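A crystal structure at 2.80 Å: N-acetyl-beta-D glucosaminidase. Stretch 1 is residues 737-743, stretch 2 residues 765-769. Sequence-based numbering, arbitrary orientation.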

ATOM      1  N   SER A 737     -15.831  23.306  17.549  1.00 52.99           N
ATOM      2  CA  SER A 737     -15.883  21.857  17.311  1.00 52.25           C
ATOM      3  C   SER A 737     -16.032  21.021  18.595  1.00 50.80           C
ATOM      4  O   SER A 737     -16.575  19.916  18.558  1.00 51.24           O
ATOM      5  N   THR A 738     -15.536  21.535  19.715  1.00 48.82           N
ATOM      6  CA  THR A 738     -15.653  20.837  20.992  1.00 48.91           C
ATOM      7  C   THR A 738     -17.088  20.892  21.519  1.00 50.81           C
ATOM      8  O   THR A 738     -17.614  19.897  22.030  1.00 51.14           O
ATOM      9  N   TYR A 739     -17.708  22.062  21.407  1.00 51.47           N
ATOM     10  CA  TYR A 739     -19.113  22.227  21.753  1.00 50.66           C
ATOM     11  C   TYR A 739     -19.969  21.365  20.822  1.00 49.53           C
ATOM     12  O   TYR A 739     -20.867  20.658  21.279  1.00 50.46           O
ATOM     13  N   GLN A 740     -19.664  21.407  19.527  1.00 47.91           N
ATOM     14  CA  GLN A 740     -20.358  20.582  18.530  1.00 47.98           C
ATOM     15  C   GLN A 740     -20.237  19.082  18.806  1.00 47.92           C
ATOM     16  O   GLN A 740     -21.171  18.315  18.554  1.00 48.35           O
ATOM     17  N   HIS A 741     -19.080  18.666  19.306  1.00 46.70           N
ATOM     18  CA  HIS A 741     -18.828  17.255  19.566  1.00 46.40           C
ATOM     19  C   HIS A 741     -19.749  16.755  20.682  1.00 48.35           C
ATOM     20  O   HIS A 741     -20.345  15.680  20.570  1.00 48.60           O
ATOM     21  N   HIS A 742     -19.868  17.552  21.742  1.00 49.37           N
ATOM     22  CA  HIS A 742     -20.743  17.223  22.868  1.00 50.61           C
ATOM     23  C   HIS A 742     -22.221  17.229  22.454  1.00 50.84           C
ATOM     24  O   HIS A 742     -22.979  16.333  22.826  1.00 49.73           O
ATOM     25  N   VAL A 743     -22.628  18.225  21.674  1.00 49.40           N
ATOM     26  CA  VAL A 743     -24.003  18.282  21.188  1.00 48.82           C
ATOM     27  C   VAL A 743     -24.365  17.018  20.409  1.00 47.67           C
ATOM     28  O   VAL A 743     -25.490  16.532  20.527  1.00 46.97           O
ATOM     29  N   ALA A 765     -21.608  34.626  27.668  1.00 48.10           N
ATOM     30  CA  ALA A 765     -20.498  33.812  28.131  1.00 48.28           C
ATOM     31  C   ALA A 765     -20.921  32.355  28.041  1.00 48.82           C
ATOM     32  O   ALA A 765     -22.104  32.064  27.827  1.00 50.18           O
ATOM     33  N   SER A 766     -19.966  31.442  28.196  1.00 47.08           N
ATOM     34  CA  SER A 766     -20.281  30.020  28.182  1.00 46.50           C
ATOM     35  C   SER A 766     -19.139  29.188  28.728  1.00 45.99           C
ATOM     36  O   SER A 766     -18.007  29.652  28.775  1.00 45.80           O
ATOM     37  N   LEU A 767     -19.449  27.960  29.139  1.00 47.51           N
ATOM     38  CA  LEU A 767     -18.423  26.964  29.456  1.00 48.42           C
ATOM     39  C   LEU A 767     -18.982  25.557  29.365  1.00 48.65           C
ATOM     40  O   LEU A 767     -20.190  25.371  29.266  1.00 47.93           O
ATOM     41  N   ILE A 768     -18.082  24.575  29.414  1.00 50.03           N
ATOM     42  CA  ILE A 768     -18.427  23.164  29.268  1.00 49.12           C
ATOM     43  C   ILE A 768     -18.145  22.421  30.558  1.00 48.35           C
ATOM     44  O   ILE A 768     -16.988  22.257  30.937  1.00 46.97           O
ATOM     45  N   LEU A 769     -19.207  21.963  31.216  1.00 48.75           N
ATOM     46  CA  LEU A 769     -19.080  21.106  32.388  1.00 48.15           C
ATOM     47  C   LEU A 769     -18.790  19.674  31.975  1.00 47.61           C
ATOM     48  O   LEU A 769     -18.966  19.289  30.814  1.00 44.75           O
TER

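This is a small, mostly apolar helix-to-strand contact, in which one isoleucine of the strand packs over the face of a helix tyrosine and a single polar pair, tyrosine hydroxyl to serine hydroxyl, closes the tip of that ring. The axes of helix 737-743 and strand 765-769 approach to 10.2 Å, and their N-to-C directions differ by 53°. At that spacing the backbones do not meet, and side chains must fill the gap; the nearest CA atoms, those of Tyr739 and Ile768, are still 7.6 Å apart. About 250 Å² is buried, counting both sides.

The helix offers Thr738, Tyr739 and His742, while Ser737, Gln740, His741 and Val743 stay out of reach. Thr738 and His742 are one helical turn apart, joined by the backbone hydrogen bond from His742 N to Thr738 O (3.3 Å), so both CA-to-CB bonds point toward the strand. Tyr739 leaves the helix sideways, yet its length compensates: with chi1 in the m well (-79°) and chi2 at 87°, the ring extends until its hydroxyl reaches the strand. On the strand, alternation governs the pattern. Ser766 and Ile768 point toward the helix, whereas Leu767 between them has its CA-to-CB bond pointing away; its chi1 and chi2 are both p.

Ile768 is the centre of the contact, with 95 Å² covered by the helix. Its m, t rotamer extends the CG1-CD1 arm across the Tyr739 ring. Ile768 CD1 lies 3.5 Å from the centroid of the Tyr739 ring and only 8° off its normal, a CH-pi contact almost directly over the face, and CG1 of Ile768 comes within 3.4 Å of Tyr739 CE2. A branched aliphatic side chain suits this place because it can touch several neighbours at once: Ile768 CD1 meets Thr738 CG2 at 3.8 Å, and both Ile768 CG2 (3.6 Å) and Ile768 CD1 (3.7 Å) lie close to His742 CD2. Thr738, with chi1 m, thus presents its methyl group to the isoleucine. His742, also m at chi1 with chi2 at -34°, has its ring closest to Ile768 through CD2, and since the isoleucine side chain is all hydrocarbon the contact is van der Waals packing.

Tyrosine combines a broad apolar face with a polar tip, and both are used. Tyr739 OH lies 2.6 Å from Ser766 OG, close enough for a hydrogen bond, though the geometry does not settle whether the serine proton is spent here; the phenol oxygen also has a hydrogen-bonding partner elsewhere in the structure. Serine suits its place because its short side chain holds a hydroxyl close to the strand backbone, where the phenol oxygen arrives. Its chi1 of 92° lies between the usual wells. The same tip touches the backbone of the strand, with Tyr739 OH 3.3 Å from Leu767 CA. Leu767 N is also close to Tyr739 OH, at 3.4 Å, but the angle is too poor for a hydrogen bond.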

ATOM      1  CB  SER A 737     -14.640  21.392  16.555  1.00 51.84           C
ATOM      2  OG  SER A 737     -13.533  21.286  17.430  1.00 52.93           O
ATOM      3  CB  THR A 738     -14.700  21.435  22.036  1.00 46.99           C
ATOM      4  OG1 THR A 738     -13.364  21.343  21.546  1.00 47.36           O
ATOM      5  CG2 THR A 738     -14.789  20.683  23.353  1.00 47.71           C
ATOM      6  CB  TYR A 739     -19.522  23.703  21.670  1.00 51.40           C
ATOM      7  CG  TYR A 739     -19.106  24.539  22.872  1.00 52.66           C
ATOM      8  CD1 TYR A 739     -17.851  25.145  22.940  1.00 53.54           C
ATOM      9  CD2 TYR A 739     -19.977  24.730  23.936  1.00 53.84           C
ATOM     10  CE1 TYR A 739     -17.482  25.912  24.039  1.00 53.61           C
ATOM     11  CE2 TYR A 739     -19.622  25.492  25.035  1.00 54.76           C
ATOM     12  CZ  TYR A 739     -18.378  26.086  25.086  1.00 55.30           C
ATOM     13  OH  TYR A 739     -18.048  26.841  26.195  1.00 55.23           O
ATOM     14  CB  GLN A 740     -19.823  20.871  17.125  1.00 47.49           C
ATOM     15  CG  GLN A 740     -20.300  22.190  16.542  1.00 49.11           C
ATOM     16  CD  GLN A 740     -19.698  22.485  15.183  1.00 49.38           C
ATOM     17  OE1 GLN A 740     -18.616  22.000  14.859  1.00 51.17           O
ATOM     18  NE2 GLN A 740     -20.393  23.287  14.382  1.00 49.04           N
ATOM     19  CB  HIS A 741     -17.352  17.043  19.904  1.00 43.44           C
ATOM     20  CG  HIS A 741     -17.051  15.725  20.534  1.00 42.49           C
ATOM     21  ND1 HIS A 741     -17.343  15.454  21.853  1.00 44.14           N
ATOM     22  CD2 HIS A 741     -16.458  14.614  20.045  1.00 43.81           C
ATOM     23  CE1 HIS A 741     -16.951  14.228  22.149  1.00 44.80           C
ATOM     24  NE2 HIS A 741     -16.409  13.696  21.068  1.00 45.58           N
ATOM     25  CB  HIS A 742     -20.522  18.189  24.033  1.00 51.27           C
ATOM     26  CG  HIS A 742     -19.093  18.296  24.471  1.00 53.47           C
ATOM     27  ND1 HIS A 742     -18.218  17.232  24.429  1.00 54.22           N
ATOM     28  CD2 HIS A 742     -18.390  19.337  24.975  1.00 53.57           C
ATOM     29  CE1 HIS A 742     -17.038  17.613  24.878  1.00 53.84           C
ATOM     30  NE2 HIS A 742     -17.115  18.886  25.219  1.00 54.61           N
ATOM     31  CB  VAL A 743     -24.259  19.542  20.331  1.00 49.54           C
ATOM     32  CG1 VAL A 743     -25.549  19.418  19.529  1.00 49.61           C
ATOM     33  CG2 VAL A 743     -24.311  20.773  21.224  1.00 50.22           C
ATOM     34  CB  ALA A 765     -20.123  34.172  29.561  1.00 48.01           C
ATOM     35  CB  SER A 766     -20.604  29.554  26.757  1.00 46.43           C
ATOM     36  OG  SER A 766     -19.446  29.073  26.106  1.00 46.52           O
ATOM     37  CB  LEU A 767     -17.807  27.209  30.838  1.00 48.09           C
ATOM     38  CG  LEU A 767     -18.702  27.046  32.070  1.00 48.34           C
ATOM     39  CD1 LEU A 767     -18.968  25.584  32.398  1.00 48.77           C
ATOM     40  CD2 LEU A 767     -18.065  27.734  33.267  1.00 48.01           C
ATOM     41  CB  ILE A 768     -17.609  22.492  28.141  1.00 50.39           C
ATOM     42  CG1 ILE A 768     -17.996  23.072  26.780  1.00 50.78           C
ATOM     43  CG2 ILE A 768     -17.835  20.982  28.134  1.00 51.37           C
ATOM     44  CD1 ILE A 768     -17.019  22.722  25.679  1.00 51.66           C
ATOM     45  CB  LEU A 769     -20.370  21.102  33.215  1.00 49.05           C
ATOM     46  CG  LEU A 769     -20.750  22.356  33.992  1.00 50.18           C
ATOM     47  CD1 LEU A 769     -22.144  22.192  34.578  1.00 50.53           C
ATOM     48  CD2 LEU A 769     -19.737  22.631  35.089  1.00 51.03           C
TER